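Local coordinates for SA0254 protein (Staphylococcus aureus subsp. aureus, PDB 2OOI) that is of unknown function but carries a UTRA domain, the ligand-sensing module of GntR-type transcription regulators, and so probably binds a small effector molecule, at residues S22-F27 against L78-K84; L97-F101 against T136-F142; F106-T112 against T123-R129; L118-S122 against V148-R152. All blocks are in the same frame, centred on the assembly; numbering follows the deposited sequence.

Contact 1 of 4, residues S22-F27 against L78-K84; sequences SKVLVF and LNDDIAK
Leu78 reaches Phe27 with its CB, which lies in the plane of the phenyl ring, 4.0 Å from Phe27 CZ. This pair begins the packing of the connection between helices 72-75 and 87-94 on strand 20-30, an outermost strand of the antiparallel sheet. The peptide from Asn79 to Asp80 then passes over one face of the ring: Asn79 C sits toward the rim, while Asp80 N is above the centre, 3.9 Å from the ring plane. Phe27 lies beneath this peptide because its CG stands anti to the backbone N (chi1 -171°). Asn79 OD1 turns back to accept from Ile82 N at 2.8 Å, an Asx motif that shapes the turn. At Asp80, CB packs on Phe27 CB at 3.9 Å, the carboxylate turned 62° from the ring. Ala83 brings its CB to Val24 CG2 at 3.9 Å. Last, Lys84 O accepts from Ser22 OG at 3.3 Å, the hydroxyl standing above the carbonyl plane, whereas Lys84 NZ pairs with Asp81 OD1 at 3.4 Å. A classic beta bulge at Leu25 and Val26, both facing Glu53, resets the alternation, so Val24 and Phe27 look to the same side. The contact thus rests on van der Waals packing of Phe27 and Val24 against loop backbone and side chains; the Lys84-Asp81 salt bridge stays within the loop, and a single hydrogen bond, through Ser22, joins strand to loop.

Contact 2 of 4, residues L97-F101 against T136-F142; sequences LRIGF and TMTGKPF
Gly100 meets Met137 from within a classic beta bulge, Gly100 and Phe101 both facing Tyr135. The partner segment is the hairpin linking strands 126-136 and 141-150, built on a type I turn from Thr136 to Gly139. Ile99 and Thr136 form an antiparallel non-hydrogen-bonded pair whose side chains diverge. One backbone bond crosses the contact, from Met137 N to Arg98 O at 2.8 Å. Met137 bends at its last torsion (chi3 -70°), placing CE 3.7 Å from Arg98 CB. Within the turn, Thr136 OG1 accepts from Lys140 N and also shares a hydrogen bond with Thr138 OG1, tying the two ends of the loop together. Ile74 of helix 72-75 packs against Leu97, Thr136 and Phe142, while Phe101 stacks on Tyr135 and touches Ser160 of the second subunit. Ile99 CG1 approaches Phe142 CZ at 3.8 Å, and Leu97 CD2 makes a CH-pi contact 3.9 Å from the Phe142 ring centroid, only 6° off its normal.

Contact 3 of 4, residues F106-T112 against T123-R129; sequences FNVDKLT and TGEPCLR
The antiparallel ladder between strands 99-110 and 126-136 pairs Asn107 with Arg129 and Asp109 with Cys127 as hydrogen-bonded pairs, each closed by two backbone bonds. Beyond the strands the pairing runs on, with Leu111 N donating to Glu125 O and Gly124 N to Leu111 O. On the face bearing Asp109, the Arg129 chain passes obliquely across Asp109, CD 3.5 Å from Asp109 CB, and bends at chi3 (82°). NH1 then meets Asp109 OD2 edge-on at 3.3 Å in a weak salt bridge, the carboxylate turned 77° from the guanidinium plane. Cys127 SG lies over a guanidinium face, while NH2 bridges to Glu115. Beside it, Leu111 CD2 rests on Cys127 CB at 3.7 Å. The other face is apolar: Leu128 CD1 touches Val108 CG2 at 3.8 Å and Phe106 CD1 at 3.9 Å. Helix 113-118, N-capped by Thr112, and the turn after it connect the two segments; strand 141-150 flanks strand 126-136, and Phe106 and Asn107 continue the sheet antiparallel into a strand of the second subunit.

Contact 4 of 4, residues L118-S122 against V148-R152; sequences LLQLS and VFHYR
Leu119 and His150 bring the two backbones nearest, CA to CA 6.3 Å, where the chain leaves helix 113-118 through a Schellman motif with positive phi (55°) at Gln120. Leu121, just past that turn, supplies the main side-chain contact: its CD1 stands over the centre of the His150 imidazole, 3.4 Å from the ring centroid, in a CH-pi contact. The same methyl meets the edge of the Tyr151 ring, 3.9 Å from Tyr151 CD2, and so sits in the angle between two aromatic groups. His150 presents its ring to the leucine because CG is anti to the backbone N (chi1 -173°). At the edge of the imidazole, near its plane, Leu119 O lies 3.2 Å from His150 ND1. Leu119 CD1 instead runs along the strand backbone, equally near Val148 O and Phe149 O at 4.1 Å. Tyr151 is steadied from its own segment, its OH accepting from Arg152 NE at 3.2 Å. Val62 and Ile65 of strand 61-71 also pack on Leu119, and His153 stacks on His150. The whole is an example of a helix C-terminus, closed by a Schellman motif, whose flanking leucines, Leu119 and Leu121, pack on the end of strand 141-150 in the UTRA domain.

All four contacts reach the same six-stranded antiparallel sheet. Contact 4 is the buried one; the others are partly buried. Contacts 3 and 4 are neighbours, their centres about 8 Å apart, and strands 126-136 and 141-150 join them through a probable backbone bond between Leu128 and Phe149. Contact 2 shares strand 99-110 with contact 3 but lies across the chain's centre, about 30 Å away between centres. Contact 1 holds a loop on the other outermost strand and meets contact 4 where Leu25 packs on Leu118. Backbone pairing dominates contact 3; an aromatic ring is central to the others, packed by a peptide in contact 1 and by leucine methyls in contacts 2 and 4. Contacts 2, 3 and, through Tyr151, 4 reach the second subunit.

Contact 1 of 4, residues S22-F27 against L78-K84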
loop_
_atom_site.group_PDB
_atom_site.type_symbol
_atom_site.label_atom_id
_atom_site.label_comp_id
_atom_site.label_asym_id
_atom_site.label_seq_id
_atom_site.Cartn_x
_atom_site.Cartn_y
_atom_site.Cartn_z
ATOM N N SER B 22 -21.561 -6.025 -3.092
ATOM C CA SER B 22 -21.509 -5.177 -1.926
ATOM C C SER B 22 -22.856 -5.124 -1.292
ATOM O O SER B 22 -23.846 -5.324 -1.952
ATOM C CB SER B 22 -21.004 -3.788 -2.303
ATOM O OG SER B 22 -22.064 -2.965 -2.677
ATOM N N LYS B 23 -22.885 -4.887 0.006
ATOM C CA LYS B 23 -24.126 -4.682 0.723
ATOM C C LYS B 23 -24.140 -3.243 1.234
ATOM O O LYS B 23 -23.228 -2.813 1.927
ATOM C CB LYS B 23 -24.218 -5.677 1.880
ATOM C CG LYS B 23 -25.268 -5.329 2.923
ATOM C CD LYS B 23 -25.505 -6.476 3.927
ATOM C CE LYS B 23 -26.847 -6.290 4.666
ATOM N NZ LYS B 23 -28.010 -6.267 3.719
ATOM N N VAL B 24 -25.168 -2.489 0.880
ATOM C CA VAL B 24 -25.254 -1.093 1.276
ATOM C C VAL B 24 -25.792 -1.046 2.681
ATOM O O VAL B 24 -26.865 -1.556 2.919
ATOM C CB VAL B 24 -26.165 -0.283 0.360
ATOM C CG1 VAL B 24 -26.356 1.125 0.923
ATOM C CG2 VAL B 24 -25.591 -0.251 -1.063
ATOM N N LEU B 25 -25.043 -0.452 3.611
ATOM C CA LEU B 25 -25.463 -0.398 5.012
ATOM C C LEU B 25 -26.178 0.891 5.346
ATOM O O LEU B 25 -27.047 0.876 6.192
ATOM C CB LEU B 25 -24.266 -0.536 5.947
ATOM C CG LEU B 25 -23.491 -1.840 5.818
ATOM C CD1 LEU B 25 -22.246 -1.836 6.723
ATOM C CD2 LEU B 25 -24.406 -3.046 6.093
ATOM N N VAL B 26 -25.752 2.001 4.733
ATOM C CA VAL B 26 -26.267 3.341 5.005
ATOM C C VAL B 26 -26.159 4.190 3.748
ATOM O O VAL B 26 -25.166 4.131 3.050
ATOM C CB VAL B 26 -25.471 4.057 6.096
ATOM C CG1 VAL B 26 -25.789 5.549 6.104
ATOM C CG2 VAL B 26 -25.754 3.475 7.422
ATOM N N PHE B 27 -27.193 4.969 3.465
ATOM C CA PHE B 27 -27.155 5.945 2.396
ATOM C C PHE B 27 -27.977 7.130 2.826
ATOM O O PHE B 27 -29.167 7.008 3.033
ATOM C CB PHE B 27 -27.705 5.373 1.101
ATOM C CG PHE B 27 -27.481 6.264 -0.086
ATOM C CD1 PHE B 27 -26.363 6.118 -0.875
ATOM C CD2 PHE B 27 -28.376 7.262 -0.400
ATOM C CE1 PHE B 27 -26.153 6.950 -1.958
ATOM C CE2 PHE B 27 -28.166 8.077 -1.469
ATOM C CZ PHE B 27 -27.046 7.926 -2.240
ATOM N N LEU B 78 -27.058 10.185 -7.101
ATOM C CA LEU B 78 -26.680 8.912 -6.531
ATOM C C LEU B 78 -27.868 8.482 -5.650
ATOM O O LEU B 78 -28.487 9.326 -5.004
ATOM C CB LEU B 78 -25.439 9.115 -5.670
ATOM C CG LEU B 78 -24.158 8.333 -5.856
ATOM C CD1 LEU B 78 -23.797 8.253 -7.314
ATOM C CD2 LEU B 78 -23.051 8.994 -5.059
ATOM N N ASN B 79 -28.197 7.193 -5.662
ATOM C CA ASN B 79 -29.105 6.580 -4.693
ATOM C C ASN B 79 -28.490 5.246 -4.229
ATOM O O ASN B 79 -27.404 4.852 -4.703
ATOM C CB ASN B 79 -30.480 6.361 -5.306
ATOM C CG ASN B 79 -30.586 5.049 -6.080
ATOM O OD1 ASN B 79 -29.648 4.619 -6.743
ATOM N ND2 ASN B 79 -31.748 4.402 -5.980
ATOM N N ASP B 80 -29.181 4.544 -3.335
ATOM C CA ASP B 80 -28.640 3.292 -2.784
ATOM C C ASP B 80 -28.648 2.081 -3.748
ATOM O O ASP B 80 -27.794 1.197 -3.650
ATOM C CB ASP B 80 -29.298 2.931 -1.441
ATOM C CG ASP B 80 -30.783 2.663 -1.546
ATOM O OD1 ASP B 80 -31.303 2.423 -2.651
ATOM O OD2 ASP B 80 -31.423 2.672 -0.485
ATOM N N ASP B 81 -29.584 2.054 -4.684
ATOM C CA ASP B 81 -29.534 1.050 -5.711
ATOM C C ASP B 81 -28.296 1.217 -6.539
ATOM O O ASP B 81 -27.554 0.260 -6.691
ATOM C CB ASP B 81 -30.771 1.086 -6.596
ATOM C CG ASP B 81 -32.001 0.543 -5.885
ATOM O OD1 ASP B 81 -31.846 -0.550 -5.277
ATOM O OD2 ASP B 81 -33.095 1.196 -5.935
ATOM N N ILE B 82 -28.038 2.410 -7.067
ATOM C CA ILE B 82 -26.867 2.538 -7.930
ATOM C C ILE B 82 -25.628 2.110 -7.084
ATOM O O ILE B 82 -24.694 1.461 -7.579
ATOM C CB ILE B 82 -26.692 3.940 -8.673
ATOM C CG1 ILE B 82 -27.829 4.184 -9.634
ATOM C CG2 ILE B 82 -25.334 4.180 -9.377
ATOM C CD1 ILE B 82 -27.822 5.586 -10.169
ATOM N N ALA B 83 -25.676 2.432 -5.790
ATOM C CA ALA B 83 -24.624 2.067 -4.833
ATOM C C ALA B 83 -24.396 0.539 -4.631
ATOM O O ALA B 83 -23.370 0.152 -4.107
ATOM C CB ALA B 83 -24.918 2.733 -3.506
ATOM N N LYS B 84 -25.332 -0.318 -5.020
ATOM C CA LYS B 84 -25.091 -1.763 -4.966
ATOM C C LYS B 84 -24.021 -2.190 -5.976
ATOM O O LYS B 84 -23.264 -3.110 -5.706
ATOM C CB LYS B 84 -26.378 -2.581 -5.221
ATOM C CG LYS B 84 -27.511 -2.387 -4.166
ATOM C CD LYS B 84 -28.898 -2.800 -4.716
ATOM C CE LYS B 84 -30.037 -2.740 -3.654
ATOM N NZ LYS B 84 -29.890 -1.581 -2.690
#

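Contact 2 of 4, residues L97-F101 against T136-F142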
loop_
_atom_site.group_PDB
_atom_site.type_symbol
_atom_site.label_atom_id
_atom_site.label_comp_id
_atom_site.label_asym_id
_atom_site.label_seq_id
_atom_site.Cartn_x
_atom_site.Cartn_y
_atom_site.Cartn_z
ATOM N N LEU B 97 -18.797 11.464 -16.111
ATOM C CA LEU B 97 -17.881 12.267 -15.304
ATOM C C LEU B 97 -16.462 11.967 -15.720
ATOM O O LEU B 97 -16.092 10.804 -15.821
ATOM C CB LEU B 97 -18.032 11.955 -13.819
ATOM C CG LEU B 97 -17.254 12.909 -12.912
ATOM C CD1 LEU B 97 -17.773 14.343 -13.052
ATOM C CD2 LEU B 97 -17.323 12.420 -11.465
ATOM N N ARG B 98 -15.671 13.009 -15.949
ATOM C CA ARG B 98 -14.273 12.835 -16.330
ATOM C C ARG B 98 -13.407 12.714 -15.087
ATOM O O ARG B 98 -13.155 13.700 -14.410
ATOM C CB ARG B 98 -13.784 14.013 -17.203
ATOM C CG ARG B 98 -14.512 14.213 -18.544
ATOM C CD ARG B 98 -14.967 12.886 -19.150
ATOM N NE ARG B 98 -15.531 13.047 -20.495
ATOM C CZ ARG B 98 -16.311 12.158 -21.124
ATOM N NH1 ARG B 98 -16.661 11.003 -20.543
ATOM N NH2 ARG B 98 -16.740 12.427 -22.357
ATOM N N ILE B 99 -12.935 11.513 -14.789
ATOM C CA ILE B 99 -12.146 11.302 -13.572
ATOM C C ILE B 99 -10.654 11.447 -13.851
ATOM O O ILE B 99 -10.090 10.706 -14.660
ATOM C CB ILE B 99 -12.481 9.953 -12.926
ATOM C CG1 ILE B 99 -13.953 9.994 -12.462
ATOM C CG2 ILE B 99 -11.531 9.672 -11.763
ATOM C CD1 ILE B 99 -14.638 8.654 -12.318
ATOM N N GLY B 100 -10.028 12.413 -13.175
ATOM C CA GLY B 100 -8.641 12.814 -13.448
ATOM C C GLY B 100 -7.553 12.032 -12.716
ATOM O O GLY B 100 -6.696 11.411 -13.355
ATOM N N PHE B 101 -7.579 12.079 -11.382
ATOM C CA PHE B 101 -6.528 11.488 -10.546
ATOM C C PHE B 101 -6.990 11.321 -9.103
ATOM O O PHE B 101 -8.074 11.755 -8.746
ATOM C CB PHE B 101 -5.271 12.365 -10.577
ATOM C CG PHE B 101 -5.488 13.787 -10.103
ATOM C CD1 PHE B 101 -5.216 14.148 -8.785
ATOM C CD2 PHE B 101 -5.936 14.773 -10.986
ATOM C CE1 PHE B 101 -5.400 15.482 -8.351
ATOM C CE2 PHE B 101 -6.123 16.094 -10.556
ATOM C CZ PHE B 101 -5.851 16.444 -9.239
ATOM N N THR B 136 -11.880 15.229 -10.345
ATOM C CA THR B 136 -12.231 15.262 -11.745
ATOM C C THR B 136 -11.018 15.696 -12.543
ATOM O O THR B 136 -10.015 16.154 -11.987
ATOM C CB THR B 136 -13.312 16.286 -12.027
ATOM O OG1 THR B 136 -12.763 17.594 -11.830
ATOM C CG2 THR B 136 -14.514 16.055 -11.129
ATOM N N MET B 137 -11.130 15.590 -13.861
ATOM C CA MET B 137 -10.029 15.940 -14.752
ATOM C C MET B 137 -9.738 17.444 -14.748
ATOM O O MET B 137 -8.737 17.861 -15.300
ATOM C CB MET B 137 -10.316 15.462 -16.174
ATOM C CG MET B 137 -9.095 14.862 -16.891
ATOM S SD MET B 137 -9.623 13.880 -18.323
ATOM C CE MET B 137 -10.390 12.461 -17.485
ATOM N N THR B 138 -10.602 18.255 -14.136
ATOM C CA THR B 138 -10.295 19.675 -13.948
ATOM C C THR B 138 -9.812 19.983 -12.520
ATOM O O THR B 138 -9.823 21.134 -12.091
ATOM C CB THR B 138 -11.518 20.572 -14.317
ATOM O OG1 THR B 138 -12.714 20.010 -13.767
ATOM C CG2 THR B 138 -11.671 20.678 -15.824
ATOM N N GLY B 139 -9.392 18.959 -11.782
ATOM C CA GLY B 139 -8.919 19.145 -10.407
ATOM C C GLY B 139 -9.977 19.361 -9.327
ATOM O O GLY B 139 -9.656 19.820 -8.230
ATOM N N LYS B 140 -11.233 19.021 -9.612
ATOM C CA LYS B 140 -12.310 19.189 -8.632
ATOM C C LYS B 140 -12.395 17.904 -7.812
ATOM O O LYS B 140 -12.560 16.824 -8.362
ATOM C CB LYS B 140 -13.649 19.540 -9.321
ATOM C CG LYS B 140 -13.608 20.894 -10.090
ATOM C CD LYS B 140 -14.885 21.190 -10.962
ATOM C CE LYS B 140 -14.678 22.388 -11.952
ATOM N NZ LYS B 140 -15.629 22.441 -13.150
ATOM N N PRO B 141 -12.239 18.004 -6.496
ATOM C CA PRO B 141 -12.305 16.799 -5.673
ATOM C C PRO B 141 -13.743 16.421 -5.461
ATOM O O PRO B 141 -14.496 17.269 -5.060
ATOM C CB PRO B 141 -11.686 17.245 -4.349
ATOM C CG PRO B 141 -11.934 18.720 -4.271
ATOM C CD PRO B 141 -12.010 19.221 -5.700
ATOM N N PHE B 142 -14.152 15.183 -5.728
ATOM C CA PHE B 142 -15.580 14.871 -5.630
ATOM C C PHE B 142 -15.955 13.706 -4.711
ATOM O O PHE B 142 -17.135 13.539 -4.397
ATOM C CB PHE B 142 -16.149 14.635 -7.024
ATOM C CG PHE B 142 -15.622 13.415 -7.685
ATOM C CD1 PHE B 142 -16.187 12.190 -7.443
ATOM C CD2 PHE B 142 -14.535 13.488 -8.533
ATOM C CE1 PHE B 142 -15.689 11.051 -8.037
ATOM C CE2 PHE B 142 -14.016 12.331 -9.137
ATOM C CZ PHE B 142 -14.599 11.119 -8.883
#

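Contact 3 of 4, residues F106-T112 against T123-R129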
loop_
_atom_site.group_PDB
_atom_site.type_symbol
_atom_site.label_atom_id
_atom_site.label_comp_id
_atom_site.label_asym_id
_atom_site.label_seq_id
_atom_site.Cartn_x
_atom_site.Cartn_y
_atom_site.Cartn_z
ATOM N N PHE B 106 -2.426 5.271 3.148
ATOM C CA PHE B 106 -2.761 4.094 3.946
ATOM C C PHE B 106 -1.844 3.800 5.116
ATOM O O PHE B 106 -0.649 4.077 5.084
ATOM C CB PHE B 106 -2.979 2.885 3.055
ATOM C CG PHE B 106 -1.747 2.407 2.324
ATOM C CD1 PHE B 106 -0.846 1.526 2.942
ATOM C CD2 PHE B 106 -1.544 2.742 0.982
ATOM C CE1 PHE B 106 0.265 1.045 2.264
ATOM C CE2 PHE B 106 -0.428 2.282 0.295
ATOM C CZ PHE B 106 0.478 1.410 0.937
ATOM N N ASN B 107 -2.425 3.269 6.183
ATOM C CA ASN B 107 -1.622 2.765 7.284
ATOM C C ASN B 107 -2.252 1.540 7.906
ATOM O O ASN B 107 -3.376 1.197 7.590
ATOM C CB ASN B 107 -1.401 3.847 8.316
ATOM C CG ASN B 107 -2.683 4.352 8.890
ATOM O OD1 ASN B 107 -3.504 3.579 9.451
ATOM N ND2 ASN B 107 -2.887 5.645 8.758
ATOM N N VAL B 108 -1.513 0.853 8.759
ATOM C CA VAL B 108 -1.992 -0.392 9.357
ATOM C C VAL B 108 -2.422 -0.025 10.756
ATOM O O VAL B 108 -1.796 0.827 11.366
ATOM C CB VAL B 108 -0.870 -1.469 9.349
ATOM C CG1 VAL B 108 -1.239 -2.695 10.194
ATOM C CG2 VAL B 108 -0.574 -1.838 7.936
ATOM N N ASP B 109 -3.496 -0.646 11.244
ATOM C CA ASP B 109 -4.059 -0.331 12.563
ATOM C C ASP B 109 -4.781 -1.568 13.119
ATOM O O ASP B 109 -4.820 -2.625 12.462
ATOM C CB ASP B 109 -5.042 0.848 12.443
ATOM C CG ASP B 109 -5.311 1.583 13.785
ATOM O OD1 ASP B 109 -4.805 1.190 14.864
ATOM O OD2 ASP B 109 -6.059 2.600 13.759
ATOM N N LYS B 110 -5.327 -1.426 14.330
ATOM C CA LYS B 110 -6.173 -2.414 14.947
ATOM C C LYS B 110 -7.618 -2.124 14.602
ATOM O O LYS B 110 -7.950 -1.004 14.313
ATOM C CB LYS B 110 -6.021 -2.341 16.446
ATOM C CG LYS B 110 -4.678 -2.710 16.914
ATOM C CD LYS B 110 -4.645 -2.983 18.407
ATOM C CE LYS B 110 -3.193 -2.960 18.912
ATOM N NZ LYS B 110 -3.056 -3.515 20.288
ATOM N N LEU B 111 -8.468 -3.140 14.653
ATOM C CA LEU B 111 -9.874 -3.002 14.337
ATOM C C LEU B 111 -10.702 -2.544 15.545
ATOM O O LEU B 111 -10.438 -2.894 16.704
ATOM C CB LEU B 111 -10.445 -4.336 13.870
ATOM C CG LEU B 111 -10.222 -4.826 12.448
ATOM C CD1 LEU B 111 -10.614 -6.277 12.458
ATOM C CD2 LEU B 111 -11.025 -4.032 11.418
ATOM N N THR B 112 -11.739 -1.786 15.262
ATOM C CA THR B 112 -12.686 -1.460 16.292
ATOM C C THR B 112 -13.600 -2.664 16.389
ATOM O O THR B 112 -13.657 -3.485 15.466
ATOM C CB THR B 112 -13.498 -0.218 15.940
ATOM O OG1 THR B 112 -14.430 -0.551 14.899
ATOM C CG2 THR B 112 -12.566 0.957 15.505
ATOM N N THR B 123 -12.280 -7.879 17.604
ATOM C CA THR B 123 -11.798 -6.576 18.078
ATOM C C THR B 123 -10.282 -6.582 18.273
ATOM O O THR B 123 -9.741 -7.458 18.959
ATOM C CB THR B 123 -12.431 -6.156 19.436
ATOM O OG1 THR B 123 -13.856 -6.080 19.302
ATOM C CG2 THR B 123 -11.910 -4.774 19.898
ATOM N N GLY B 124 -9.607 -5.612 17.663
ATOM C CA GLY B 124 -8.170 -5.458 17.862
ATOM C C GLY B 124 -7.290 -6.187 16.863
ATOM O O GLY B 124 -6.102 -5.929 16.783
ATOM N N GLU B 125 -7.860 -7.107 16.098
ATOM C CA GLU B 125 -7.092 -7.762 15.051
ATOM C C GLU B 125 -6.751 -6.771 13.942
ATOM O O GLU B 125 -7.479 -5.795 13.735
ATOM C CB GLU B 125 -7.859 -8.951 14.481
ATOM C CG GLU B 125 -7.769 -10.179 15.345
ATOM C CD GLU B 125 -8.342 -11.375 14.677
ATOM O OE1 GLU B 125 -9.517 -11.304 14.230
ATOM O OE2 GLU B 125 -7.604 -12.382 14.606
ATOM N N PRO B 126 -5.665 -7.023 13.214
ATOM C CA PRO B 126 -5.146 -6.038 12.282
ATOM C C PRO B 126 -6.072 -5.692 11.107
ATOM O O PRO B 126 -6.930 -6.500 10.711
ATOM C CB PRO B 126 -3.871 -6.701 11.741
ATOM C CG PRO B 126 -3.553 -7.820 12.679
ATOM C CD PRO B 126 -4.875 -8.256 13.215
ATOM N N CYS B 127 -5.888 -4.489 10.560
ATOM C CA CYS B 127 -6.562 -4.080 9.312
ATOM C C CYS B 127 -5.659 -3.125 8.539
ATOM O O CYS B 127 -4.610 -2.735 9.045
ATOM C CB CYS B 127 -7.894 -3.389 9.622
ATOM S SG CYS B 127 -7.725 -1.972 10.775
ATOM N N LEU B 128 -6.066 -2.778 7.318
ATOM C CA LEU B 128 -5.512 -1.648 6.573
ATOM C C LEU B 128 -6.572 -0.569 6.545
ATOM O O LEU B 128 -7.705 -0.829 6.127
ATOM C CB LEU B 128 -5.169 -2.044 5.124
ATOM C CG LEU B 128 -4.255 -1.083 4.337
ATOM C CD1 LEU B 128 -2.876 -1.061 4.967
ATOM C CD2 LEU B 128 -4.127 -1.452 2.866
ATOM N N ARG B 129 -6.223 0.625 7.004
ATOM C CA ARG B 129 -7.085 1.811 6.872
ATOM C C ARG B 129 -6.535 2.588 5.677
ATOM O O ARG B 129 -5.384 3.022 5.682
ATOM C CB ARG B 129 -7.112 2.688 8.129
ATOM C CG ARG B 129 -6.879 1.956 9.420
ATOM C CD ARG B 129 -7.411 2.660 10.659
ATOM N NE ARG B 129 -8.827 2.331 10.731
ATOM C CZ ARG B 129 -9.444 1.601 11.664
ATOM N NH1 ARG B 129 -8.860 1.121 12.753
ATOM N NH2 ARG B 129 -10.710 1.372 11.498
#

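Contact 4 of 4, residues L118-S122 against V148-R152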
loop_
_atom_site.group_PDB
_atom_site.type_symbol
_atom_site.label_atom_id
_atom_site.label_comp_id
_atom_site.label_asym_id
_atom_site.label_seq_id
_atom_site.Cartn_x
_atom_site.Cartn_y
_atom_site.Cartn_z
ATOM N N LEU B 118 -18.439 -6.504 11.391
ATOM C CA LEU B 118 -18.767 -6.451 9.982
ATOM C C LEU B 118 -17.830 -7.316 9.125
ATOM O O LEU B 118 -18.248 -7.825 8.109
ATOM C CB LEU B 118 -18.760 -5.004 9.502
ATOM C CG LEU B 118 -19.880 -4.099 10.066
ATOM C CD1 LEU B 118 -19.580 -2.626 9.787
ATOM C CD2 LEU B 118 -21.276 -4.478 9.510
ATOM N N LEU B 119 -16.570 -7.487 9.530
ATOM C CA LEU B 119 -15.604 -8.227 8.735
ATOM C C LEU B 119 -15.437 -9.649 9.285
ATOM O O LEU B 119 -14.588 -10.415 8.801
ATOM C CB LEU B 119 -14.247 -7.508 8.735
ATOM C CG LEU B 119 -14.138 -6.115 8.095
ATOM C CD1 LEU B 119 -12.800 -5.457 8.420
ATOM C CD2 LEU B 119 -14.326 -6.169 6.590
ATOM N N GLN B 120 -16.238 -10.017 10.287
ATOM C CA GLN B 120 -16.146 -11.360 10.867
ATOM C C GLN B 120 -14.733 -11.724 11.348
ATOM O O GLN B 120 -14.170 -12.775 10.964
ATOM C CB GLN B 120 -16.620 -12.377 9.854
ATOM C CG GLN B 120 -18.072 -12.223 9.516
ATOM C CD GLN B 120 -18.505 -13.330 8.607
ATOM O OE1 GLN B 120 -18.934 -14.399 9.062
ATOM N NE2 GLN B 120 -18.311 -13.122 7.302
ATOM N N LEU B 121 -14.186 -10.820 12.171
ATOM C CA LEU B 121 -12.879 -10.948 12.812
ATOM C C LEU B 121 -13.071 -10.507 14.264
ATOM O O LEU B 121 -14.188 -10.175 14.658
ATOM C CB LEU B 121 -11.854 -10.054 12.093
ATOM C CG LEU B 121 -11.423 -10.569 10.697
ATOM C CD1 LEU B 121 -10.656 -9.543 9.820
ATOM C CD2 LEU B 121 -10.615 -11.873 10.852
ATOM N N SER B 122 -11.989 -10.457 15.048
ATOM C CA SER B 122 -12.080 -10.032 16.465
ATOM C C SER B 122 -11.612 -8.593 16.687
ATOM O O SER B 122 -10.621 -8.167 16.069
ATOM C CB SER B 122 -11.216 -10.939 17.331
ATOM O OG SER B 122 -11.418 -12.292 16.988
ATOM N N VAL B 148 -11.802 0.229 5.328
ATOM C CA VAL B 148 -11.058 -0.651 6.246
ATOM C C VAL B 148 -11.086 -2.082 5.703
ATOM O O VAL B 148 -12.138 -2.662 5.495
ATOM C CB VAL B 148 -11.416 -0.421 7.765
ATOM C CG1 VAL B 148 -10.712 -1.396 8.613
ATOM C CG2 VAL B 148 -11.193 0.966 8.221
ATOM N N PHE B 149 -9.894 -2.595 5.403
ATOM C CA PHE B 149 -9.726 -3.891 4.763
ATOM C C PHE B 149 -9.619 -5.047 5.751
ATOM O O PHE B 149 -9.028 -4.938 6.830
ATOM C CB PHE B 149 -8.471 -3.891 3.898
ATOM C CG PHE B 149 -8.607 -3.119 2.609
ATOM C CD1 PHE B 149 -8.164 -1.821 2.512
ATOM C CD2 PHE B 149 -9.168 -3.714 1.486
ATOM C CE1 PHE B 149 -8.290 -1.115 1.316
ATOM C CE2 PHE B 149 -9.290 -3.020 0.300
ATOM C CZ PHE B 149 -8.840 -1.720 0.214
ATOM N N HIS B 150 -10.219 -6.162 5.352
ATOM C CA HIS B 150 -10.028 -7.458 6.005
ATOM C C HIS B 150 -8.578 -7.887 5.800
ATOM O O HIS B 150 -8.134 -7.995 4.670
ATOM C CB HIS B 150 -10.974 -8.475 5.358
ATOM C CG HIS B 150 -10.998 -9.793 6.054
ATOM N ND1 HIS B 150 -12.090 -10.236 6.771
ATOM C CD2 HIS B 150 -10.050 -10.754 6.173
ATOM C CE1 HIS B 150 -11.815 -11.422 7.287
ATOM N NE2 HIS B 150 -10.580 -11.754 6.945
ATOM N N TYR B 151 -7.837 -8.142 6.868
ATOM C CA TYR B 151 -6.400 -8.317 6.716
ATOM C C TYR B 151 -5.946 -9.605 6.036
ATOM O O TYR B 151 -4.849 -9.633 5.476
ATOM C CB TYR B 151 -5.671 -8.121 8.032
ATOM C CG TYR B 151 -5.623 -9.318 8.920
ATOM C CD1 TYR B 151 -4.471 -10.074 9.017
ATOM C CD2 TYR B 151 -6.722 -9.688 9.688
ATOM C CE1 TYR B 151 -4.422 -11.177 9.830
ATOM C CE2 TYR B 151 -6.671 -10.771 10.511
ATOM C CZ TYR B 151 -5.518 -11.515 10.575
ATOM O OH TYR B 151 -5.445 -12.606 11.392
ATOM N N ARG B 152 -6.753 -10.659 6.106
ATOM C CA ARG B 152 -6.443 -11.926 5.429
ATOM C C ARG B 152 -6.881 -11.924 3.968
ATOM O O ARG B 152 -6.164 -12.412 3.110
ATOM C CB ARG B 152 -7.087 -13.123 6.135
ATOM C CG ARG B 152 -6.525 -13.438 7.512
ATOM C CD ARG B 152 -7.237 -14.656 8.193
ATOM N NE ARG B 152 -6.664 -14.892 9.526
ATOM C CZ ARG B 152 -7.067 -15.806 10.433
ATOM N NH1 ARG B 152 -8.039 -16.708 10.176
ATOM N NH2 ARG B 152 -6.455 -15.845 11.624
#